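Local coordinates for protein aldehyde dehydrogenase (Staphylococcus aureus, PDB 6K10) that oxidises 4,4'-diaponeurosporen-4-al to 4,4'-diaponeurosporenoic acid with NAD+, a step in the biosynthesis of the carotenoid staphyloxanthin, at residues A20-T24 with Q25-D29; R155-K158 with R159-E163; D265-I268 with T269-K273. The protein carries 1 engineered substitution. One frame throughout, in Å; residues are numbered along the deposited sequence.

Contact 1. Residues A20-T24 with Q25-D29; sequences AFFNT and QQTKD
Gln25 N donates to Phe22 O over 3.0 Å where helix 10-23 gives way to the short loop before helix 30-46. Gln25 is the first residue to leave helical backbone angles, with a positive phi of 73°, and the chain turns there in a tight helix-to-helix connection. The Gln25 amide is gripped at both ends. Gln25 NE2 reaches back to Asn23 O at 3.3 Å, nearly straight at the hydrogen; Asn23 O lies in the plane of the glutamine amide, while the donor stands above the plane of the Asn23 carbonyl. At the other end of the same amide, Gln25 OE1 accepts from Lys28 NZ at 2.7 Å, so its rotation is fixed. Lys28 NZ also bonds Asn388 O of the second subunit, which ties the turn to the dimer interface.

Among hydroxyls, Thr24 OG1 donates to Phe21 O at 2.6 Å in the carbonyl plane, and takes a weak bond from Gln26 N. A water donates to both Phe22 O and Thr27 OG1, bridging the two segments; the Thr27 hydroxyl is also bonded to Gly139 O.

The two phenylalanines each hold CG anti to the backbone N (chi1 -177° and 180°), which swings both rings out from the side of the last turn, against residues 26-28. Thr27 OG1 stands 3.4 Å from Phe22 CD1, the two side chains crossing at about a right angle, and Lys28 CE meets Phe22 CZ. The Phe22 ring also reaches Pro111, Thr114 and Thr141 of the neighbouring strands. Thr27 CG2 comes obliquely against the Phe21 ring, 3.5 Å from Phe21 CE2.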
loop_
_atom_site.group_PDB
_atom_site.type_symbol
_atom_site.label_atom_id
_atom_site.label_comp_id
_atom_site.label_asym_id
_atom_site.label_seq_id
_atom_site.Cartn_x
_atom_site.Cartn_y
_atom_site.Cartn_z
ATOM N N ALA A 20 -19.048 3.952 15.810
ATOM C CA ALA A 20 -20.022 3.151 16.542
ATOM C C ALA A 20 -20.856 2.298 15.597
ATOM O O ALA A 20 -21.128 1.127 15.886
ATOM C CB ALA A 20 -20.917 4.057 17.389
ATOM N N PHE A 21 -21.262 2.859 14.454
ATOM C CA PHE A 21 -22.038 2.072 13.502
ATOM C C PHE A 21 -21.209 0.941 12.909
ATOM O O PHE A 21 -21.722 -0.166 12.705
ATOM C CB PHE A 21 -22.600 2.949 12.385
ATOM C CG PHE A 21 -23.467 2.192 11.416
ATOM C CD1 PHE A 21 -24.704 1.706 11.809
ATOM C CD2 PHE A 21 -23.034 1.940 10.127
ATOM C CE1 PHE A 21 -25.500 0.997 10.926
ATOM C CE2 PHE A 21 -23.826 1.232 9.239
ATOM C CZ PHE A 21 -25.060 0.760 9.641
ATOM N N PHE A 22 -19.931 1.197 12.609
ATOM C CA PHE A 22 -19.078 0.112 12.132
ATOM C C PHE A 22 -18.981 -1.000 13.166
ATOM O O PHE A 22 -18.966 -2.185 12.815
ATOM C CB PHE A 22 -17.677 0.615 11.788
ATOM C CG PHE A 22 -16.766 -0.477 11.300
ATOM C CD1 PHE A 22 -16.874 -0.957 10.005
ATOM C CD2 PHE A 22 -15.841 -1.061 12.152
ATOM C CE1 PHE A 22 -16.054 -1.979 9.559
ATOM C CE2 PHE A 22 -15.020 -2.083 11.712
ATOM C CZ PHE A 22 -15.127 -2.543 10.413
ATOM N N ASN A 23 -18.920 -0.635 14.448
ATOM C CA ASN A 23 -18.786 -1.623 15.508
ATOM C C ASN A 23 -20.003 -2.531 15.638
ATOM O O ASN A 23 -19.910 -3.561 16.313
ATOM C CB ASN A 23 -18.508 -0.923 16.840
ATOM C CG ASN A 23 -17.105 -0.349 16.912
ATOM O OD1 ASN A 23 -16.209 -0.783 16.187
ATOM N ND2 ASN A 23 -16.907 0.627 17.789
ATOM N N THR A 24 -21.131 -2.188 15.009
ATOM C CA THR A 24 -22.297 -3.067 15.025
ATOM C C THR A 24 -22.151 -4.265 14.094
ATOM O O THR A 24 -22.995 -5.167 14.145
ATOM C CB THR A 24 -23.566 -2.293 14.645
ATOM O OG1 THR A 24 -23.516 -1.927 13.259
ATOM C CG2 THR A 24 -23.707 -1.039 15.494
ATOM N N GLN A 25 -21.111 -4.291 13.256
ATOM C CA GLN A 25 -20.780 -5.346 12.296
ATOM C C GLN A 25 -21.713 -5.375 11.091
ATOM O O GLN A 25 -21.575 -6.265 10.244
ATOM C CB GLN A 25 -20.765 -6.746 12.932
ATOM C CG GLN A 25 -19.981 -6.840 14.232
ATOM C CD GLN A 25 -18.498 -6.616 14.033
ATOM O OE1 GLN A 25 -17.843 -7.350 13.294
ATOM N NE2 GLN A 25 -17.960 -5.593 14.690
ATOM N N GLN A 26 -22.644 -4.426 10.971
ATOM C CA GLN A 26 -23.641 -4.498 9.907
ATOM C C GLN A 26 -23.033 -4.266 8.526
ATOM O O GLN A 26 -23.502 -4.850 7.542
ATOM C CB GLN A 26 -24.763 -3.495 10.184
ATOM C CG GLN A 26 -25.666 -3.186 8.997
ATOM C CD GLN A 26 -26.608 -4.324 8.635
ATOM O OE1 GLN A 26 -26.176 -5.417 8.261
ATOM N NE2 GLN A 26 -27.906 -4.064 8.731
ATOM N N THR A 27 -21.993 -3.436 8.426
ATOM C CA THR A 27 -21.395 -3.161 7.123
ATOM C C THR A 27 -20.571 -4.326 6.589
ATOM O O THR A 27 -20.242 -4.331 5.397
ATOM C CB THR A 27 -20.520 -1.905 7.186
ATOM O OG1 THR A 27 -19.340 -2.171 7.953
ATOM C CG2 THR A 27 -21.283 -0.755 7.823
ATOM N N LYS A 28 -20.233 -5.308 7.424
ATOM C CA LYS A 28 -19.476 -6.459 6.949
ATOM C C LYS A 28 -20.331 -7.430 6.149
ATOM O O LYS A 28 -19.785 -8.212 5.362
ATOM C CB LYS A 28 -18.825 -7.187 8.127
ATOM C CG LYS A 28 -17.794 -6.351 8.868
ATOM C CD LYS A 28 -17.043 -7.176 9.897
ATOM C CE LYS A 28 -16.079 -6.313 10.695
ATOM N NZ LYS A 28 -15.534 -7.036 11.877
ATOM N N ASP A 29 -21.650 -7.395 6.322
ATOM C CA ASP A 29 -22.526 -8.287 5.575
ATOM C C ASP A 29 -22.514 -7.916 4.098
ATOM O O ASP A 29 -22.696 -6.749 3.735
ATOM C CB ASP A 29 -23.948 -8.226 6.124
ATOM C CG ASP A 29 -24.896 -9.152 5.384
ATOM O OD1 ASP A 29 -24.970 -10.345 5.746
ATOM O OD2 ASP A 29 -25.564 -8.685 4.439
HETATM O O HOH W 1 -19.615 -3.125 10.290
#

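Contact 2. Residues R155-K158 with R159-E163; sequences RVIK and RLINE
Lys158 leaves the helix backbone with CB beside Arg159 N, then runs along the helix to Asn162, one helical turn on. Its CG lies anti to the backbone N (chi1 171°) and 3.4 Å from Asn162 OD1. CD passes the same oxygen at 3.8 Å, CE closes to 3.2 Å, and NZ bonds it at 2.8 Å, in the plane of the amide carbonyl and on a lone pair. The chain thus curls round one acceptor, with bends at chi2 and chi4. Lys158 NZ is held further by a salt bridge to Glu171 and a bond to Val172 O, and Asn162 ND2 donates to the same Glu171 carboxylate. Helix 151-164 is the crossover of a beta-alpha-beta unit between strands 141-145 and 170-172, so this polar cluster fastens helix to following strand. Regular i to i+4 bonds run beneath it, Asn162 N to Lys158 O among them. On another side of the helix Arg159 folds back: its NH1 stands 3.4 Å from Val156 CG2, and Val156 CA lies over one guanidinium face, offset toward the rim. The guanidinium groups of Arg155 and Arg159 stand at 78° to each other, and Arg155 NE turns to Glu174 in a salt bridge.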
loop_
_atom_site.group_PDB
_atom_site.type_symbol
_atom_site.label_atom_id
_atom_site.label_comp_id
_atom_site.label_asym_id
_atom_site.label_seq_id
_atom_site.Cartn_x
_atom_site.Cartn_y
_atom_site.Cartn_z
ATOM N N ARG A 155 -22.735 20.763 -2.252
ATOM C CA ARG A 155 -24.057 20.716 -1.634
ATOM C C ARG A 155 -24.921 19.624 -2.243
ATOM O O ARG A 155 -25.665 18.940 -1.529
ATOM C CB ARG A 155 -24.757 22.068 -1.766
ATOM C CG ARG A 155 -26.135 22.120 -1.105
ATOM C CD ARG A 155 -26.123 21.528 0.302
ATOM N NE ARG A 155 -25.256 22.272 1.215
ATOM C CZ ARG A 155 -25.487 23.505 1.652
ATOM N NH1 ARG A 155 -24.620 24.058 2.488
ATOM N NH2 ARG A 155 -26.570 24.167 1.262
ATOM N N VAL A 156 -24.889 19.492 -3.568
ATOM C CA VAL A 156 -25.640 18.423 -4.216
ATOM C C VAL A 156 -25.171 17.071 -3.701
ATOM O O VAL A 156 -25.978 16.164 -3.466
ATOM C CB VAL A 156 -25.510 18.532 -5.746
ATOM C CG1 VAL A 156 -26.027 17.271 -6.415
ATOM C CG2 VAL A 156 -26.260 19.753 -6.252
ATOM N N ILE A 157 -23.859 16.925 -3.501
ATOM C CA ILE A 157 -23.312 15.687 -2.953
ATOM C C ILE A 157 -23.824 15.465 -1.534
ATOM O O ILE A 157 -24.236 14.357 -1.168
ATOM C CB ILE A 157 -21.773 15.718 -3.006
ATOM C CG1 ILE A 157 -21.291 15.614 -4.456
ATOM C CG2 ILE A 157 -21.178 14.609 -2.150
ATOM C CD1 ILE A 157 -19.781 15.643 -4.603
ATOM N N LYS A 158 -23.810 16.519 -0.715
ATOM C CA LYS A 158 -24.289 16.396 0.659
ATOM C C LYS A 158 -25.774 16.055 0.702
ATOM O O LYS A 158 -26.195 15.186 1.475
ATOM C CB LYS A 158 -24.017 17.689 1.425
ATOM C CG LYS A 158 -24.676 17.740 2.791
ATOM C CD LYS A 158 -23.699 18.182 3.861
ATOM C CE LYS A 158 -24.339 18.128 5.235
ATOM N NZ LYS A 158 -24.055 16.832 5.910
ATOM N N ARG A 159 -26.583 16.736 -0.113
ATOM C CA ARG A 159 -28.012 16.435 -0.182
ATOM C C ARG A 159 -28.242 14.980 -0.568
ATOM O O ARG A 159 -28.977 14.249 0.107
ATOM C CB ARG A 159 -28.690 17.358 -1.196
ATOM C CG ARG A 159 -28.941 18.776 -0.717
ATOM C CD ARG A 159 -30.035 19.435 -1.552
ATOM N NE ARG A 159 -29.499 20.207 -2.670
ATOM C CZ ARG A 159 -29.788 19.977 -3.949
ATOM N NH1 ARG A 159 -29.255 20.734 -4.897
ATOM N NH2 ARG A 159 -30.607 18.988 -4.281
ATOM N N LEU A 160 -27.615 14.553 -1.665
ATOM C CA LEU A 160 -27.750 13.185 -2.151
ATOM C C LEU A 160 -27.432 12.173 -1.059
ATOM O O LEU A 160 -28.203 11.237 -0.812
ATOM C CB LEU A 160 -26.830 12.998 -3.361
ATOM C CG LEU A 160 -26.906 11.707 -4.165
ATOM C CD1 LEU A 160 -26.081 10.563 -3.575
ATOM C CD2 LEU A 160 -28.355 11.363 -4.178
ATOM N N ILE A 161 -26.293 12.350 -0.392
ATOM C CA ILE A 161 -25.857 11.387 0.614
ATOM C C ILE A 161 -26.808 11.385 1.803
ATOM O O ILE A 161 -27.251 10.327 2.263
ATOM C CB ILE A 161 -24.412 11.691 1.047
ATOM C CG1 ILE A 161 -23.438 11.386 -0.097
ATOM C CG2 ILE A 161 -24.058 10.919 2.306
ATOM C CD1 ILE A 161 -23.376 9.922 -0.477
ATOM N N ASN A 162 -27.138 12.573 2.318
ATOM C CA ASN A 162 -27.940 12.657 3.537
ATOM C C ASN A 162 -29.353 12.125 3.335
ATOM O O ASN A 162 -29.955 11.597 4.277
ATOM C CB ASN A 162 -27.991 14.100 4.039
ATOM C CG ASN A 162 -26.702 14.528 4.709
ATOM O OD1 ASN A 162 -26.444 15.720 4.878
ATOM N ND2 ASN A 162 -25.886 13.556 5.101
ATOM N N GLU A 163 -29.903 12.259 2.135
ATOM C CA GLU A 163 -31.250 11.771 1.883
ATOM C C GLU A 163 -31.272 10.303 1.477
ATOM O O GLU A 163 -32.359 9.737 1.317
ATOM C CB GLU A 163 -31.923 12.645 0.820
ATOM C CG GLU A 163 -31.991 14.108 1.256
ATOM C CD GLU A 163 -33.000 14.931 0.485
ATOM O OE1 GLU A 163 -34.115 14.432 0.226
ATOM O OE2 GLU A 163 -32.678 16.092 0.156
#

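Contact 3. Residues D265-I268 with T269-K273; sequences DDLI and TALSK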
loop_
_atom_site.group_PDB
_atom_site.type_symbol
_atom_site.label_atom_id
_atom_site.label_comp_id
_atom_site.label_asym_id
_atom_site.label_seq_id
_atom_site.Cartn_x
_atom_site.Cartn_y
_atom_site.Cartn_z
ATOM N N ASP A 265 7.419 22.744 -35.633
ATOM C CA ASP A 265 6.524 23.616 -36.383
ATOM C C ASP A 265 5.351 22.836 -36.961
ATOM O O ASP A 265 4.227 23.348 -37.023
ATOM C CB ASP A 265 7.298 24.339 -37.483
ATOM C CG ASP A 265 8.283 25.349 -36.927
ATOM O OD1 ASP A 265 7.980 25.964 -35.880
ATOM O OD2 ASP A 265 9.361 25.523 -37.529
ATOM N N ASP A 266 5.590 21.590 -37.380
ATOM C CA ASP A 266 4.487 20.735 -37.805
ATOM C C ASP A 266 3.494 20.520 -36.672
ATOM O O ASP A 266 2.276 20.553 -36.887
ATOM C CB ASP A 266 5.019 19.389 -38.299
ATOM C CG ASP A 266 5.754 19.496 -39.619
ATOM O OD1 ASP A 266 5.402 20.374 -40.434
ATOM O OD2 ASP A 266 6.684 18.693 -39.841
ATOM N N LEU A 267 3.996 20.295 -35.455
ATOM C CA LEU A 267 3.108 20.043 -34.325
ATOM C C LEU A 267 2.283 21.275 -33.984
ATOM O O LEU A 267 1.078 21.172 -33.725
ATOM C CB LEU A 267 3.916 19.591 -33.110
ATOM C CG LEU A 267 3.083 19.233 -31.880
ATOM C CD1 LEU A 267 2.186 18.037 -32.173
ATOM C CD2 LEU A 267 3.976 18.968 -30.681
ATOM N N ILE A 268 2.915 22.450 -33.971
ATOM C CA ILE A 268 2.189 23.681 -33.672
ATOM C C ILE A 268 1.076 23.898 -34.688
ATOM O O ILE A 268 -0.057 24.245 -34.331
ATOM C CB ILE A 268 3.158 24.876 -33.627
ATOM C CG1 ILE A 268 4.084 24.749 -32.418
ATOM C CG2 ILE A 268 2.388 26.187 -33.589
ATOM C CD1 ILE A 268 5.039 25.904 -32.263
ATOM N N THR A 269 1.382 23.687 -35.969
ATOM C CA THR A 269 0.371 23.826 -37.012
ATOM C C THR A 269 -0.788 22.864 -36.783
ATOM O O THR A 269 -1.959 23.249 -36.879
ATOM C CB THR A 269 1.003 23.589 -38.386
ATOM O OG1 THR A 269 1.915 24.653 -38.684
ATOM C CG2 THR A 269 -0.067 23.520 -39.468
ATOM N N ALA A 270 -0.478 21.605 -36.462
ATOM C CA ALA A 270 -1.528 20.606 -36.292
ATOM C C ALA A 270 -2.351 20.869 -35.037
ATOM O O ALA A 270 -3.575 20.696 -35.047
ATOM C CB ALA A 270 -0.919 19.205 -36.251
ATOM N N LEU A 271 -1.699 21.278 -33.945
ATOM C CA LEU A 271 -2.433 21.594 -32.723
ATOM C C LEU A 271 -3.407 22.744 -32.950
ATOM O O LEU A 271 -4.561 22.691 -32.513
ATOM C CB LEU A 271 -1.462 21.938 -31.593
ATOM C CG LEU A 271 -0.629 20.813 -30.980
ATOM C CD1 LEU A 271 0.519 21.404 -30.183
ATOM C CD2 LEU A 271 -1.489 19.915 -30.101
ATOM N N SER A 272 -2.950 23.800 -33.627
ATOM C CA SER A 272 -3.820 24.939 -33.907
ATOM C C SER A 272 -4.996 24.525 -34.781
ATOM O O SER A 272 -6.140 24.925 -34.537
ATOM C CB SER A 272 -3.019 26.055 -34.578
ATOM O OG SER A 272 -1.886 26.411 -33.806
ATOM N N LYS A 273 -4.729 23.721 -35.812
ATOM C CA LYS A 273 -5.798 23.242 -36.681
ATOM C C LYS A 273 -6.804 22.398 -35.910
ATOM O O LYS A 273 -8.019 22.535 -36.099
ATOM C CB LYS A 273 -5.204 22.437 -37.836
ATOM C CG LYS A 273 -6.237 21.735 -38.692
ATOM C CD LYS A 273 -5.569 20.895 -39.761
ATOM C CE LYS A 273 -5.768 21.487 -41.141
ATOM N NZ LYS A 273 -5.269 20.570 -42.203
#
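Ser272 OG bonds Ile268 O at 2.9 Å, and Ser272 N donates to the same oxygen at 3.0 Å, so one carbonyl is gripped by both the hydroxyl and the amide of the residue four places on. The two donors reach it from opposite faces of the carbonyl plane. The serine hydroxyl sits beside its own backbone N (chi1 -54°), and from there it turns back toward the preceding turn. Thr269 repeats the arrangement one turn earlier: Thr269 OG1 and Thr269 N each lie 3.1 Å from Asp265 O, again from opposite faces. These side-chain-to-backbone bonds are a familiar way for serine and threonine to satisfy their hydroxyls within an alpha-helix, here helix 264-279. Between these two, Leu271 N continues the i to i+4 series to Leu267 O at 2.8 Å. Ala270 N bonds Asp266 O in the same way.

Outward from the backbone, Leu267 and Leu271 pack together on the buried side. Leu267 CG touches Leu271 CD1 at 3.8 Å, and Leu267 CD1 lies 4.1 Å from Leu271 CG, the two side chains meeting at a slant. Leu271 CG also rests 3.3 Å from Leu267 O, against the carbonyl that its own amide bonds.

The helix lies beside helix 232-244, with its buried side on the sheet, and Leu271 sits in the angle between them. It touches Ser236 and Cys240 of helix 232-244, where Ala270 meets Lys233, and Leu329 and Ile351 of strands 324-330 and 348-354. Ile268 meets Ile351 and Val313 of strand 312-314, and Ser272 packs on Leu329 and on Phe314 of that same strand.

How the contacts relate
Along the chain the three contacts follow in series. Contacts 1 and 2 are neighbours in the fold, their centres 22 Å apart and nearest atoms about 12 Å apart. Both border the sheet containing strands 104-118 and 141-145: contact 1 packs against those two strands, and contact 2 lies on the crossover helix leaving strand 141-145. Contact 3 flanks the other mixed sheet, with strands 324-330 and 348-354; its centre lies 57 Å from that of contact 1, across the chain's centre, and 45 Å from that of contact 2. Only contact 1 touches the second subunit. All three lie away from the predicted active-site residues, contacts 1 and 2 beside one mixed sheet and contact 3 beside the other.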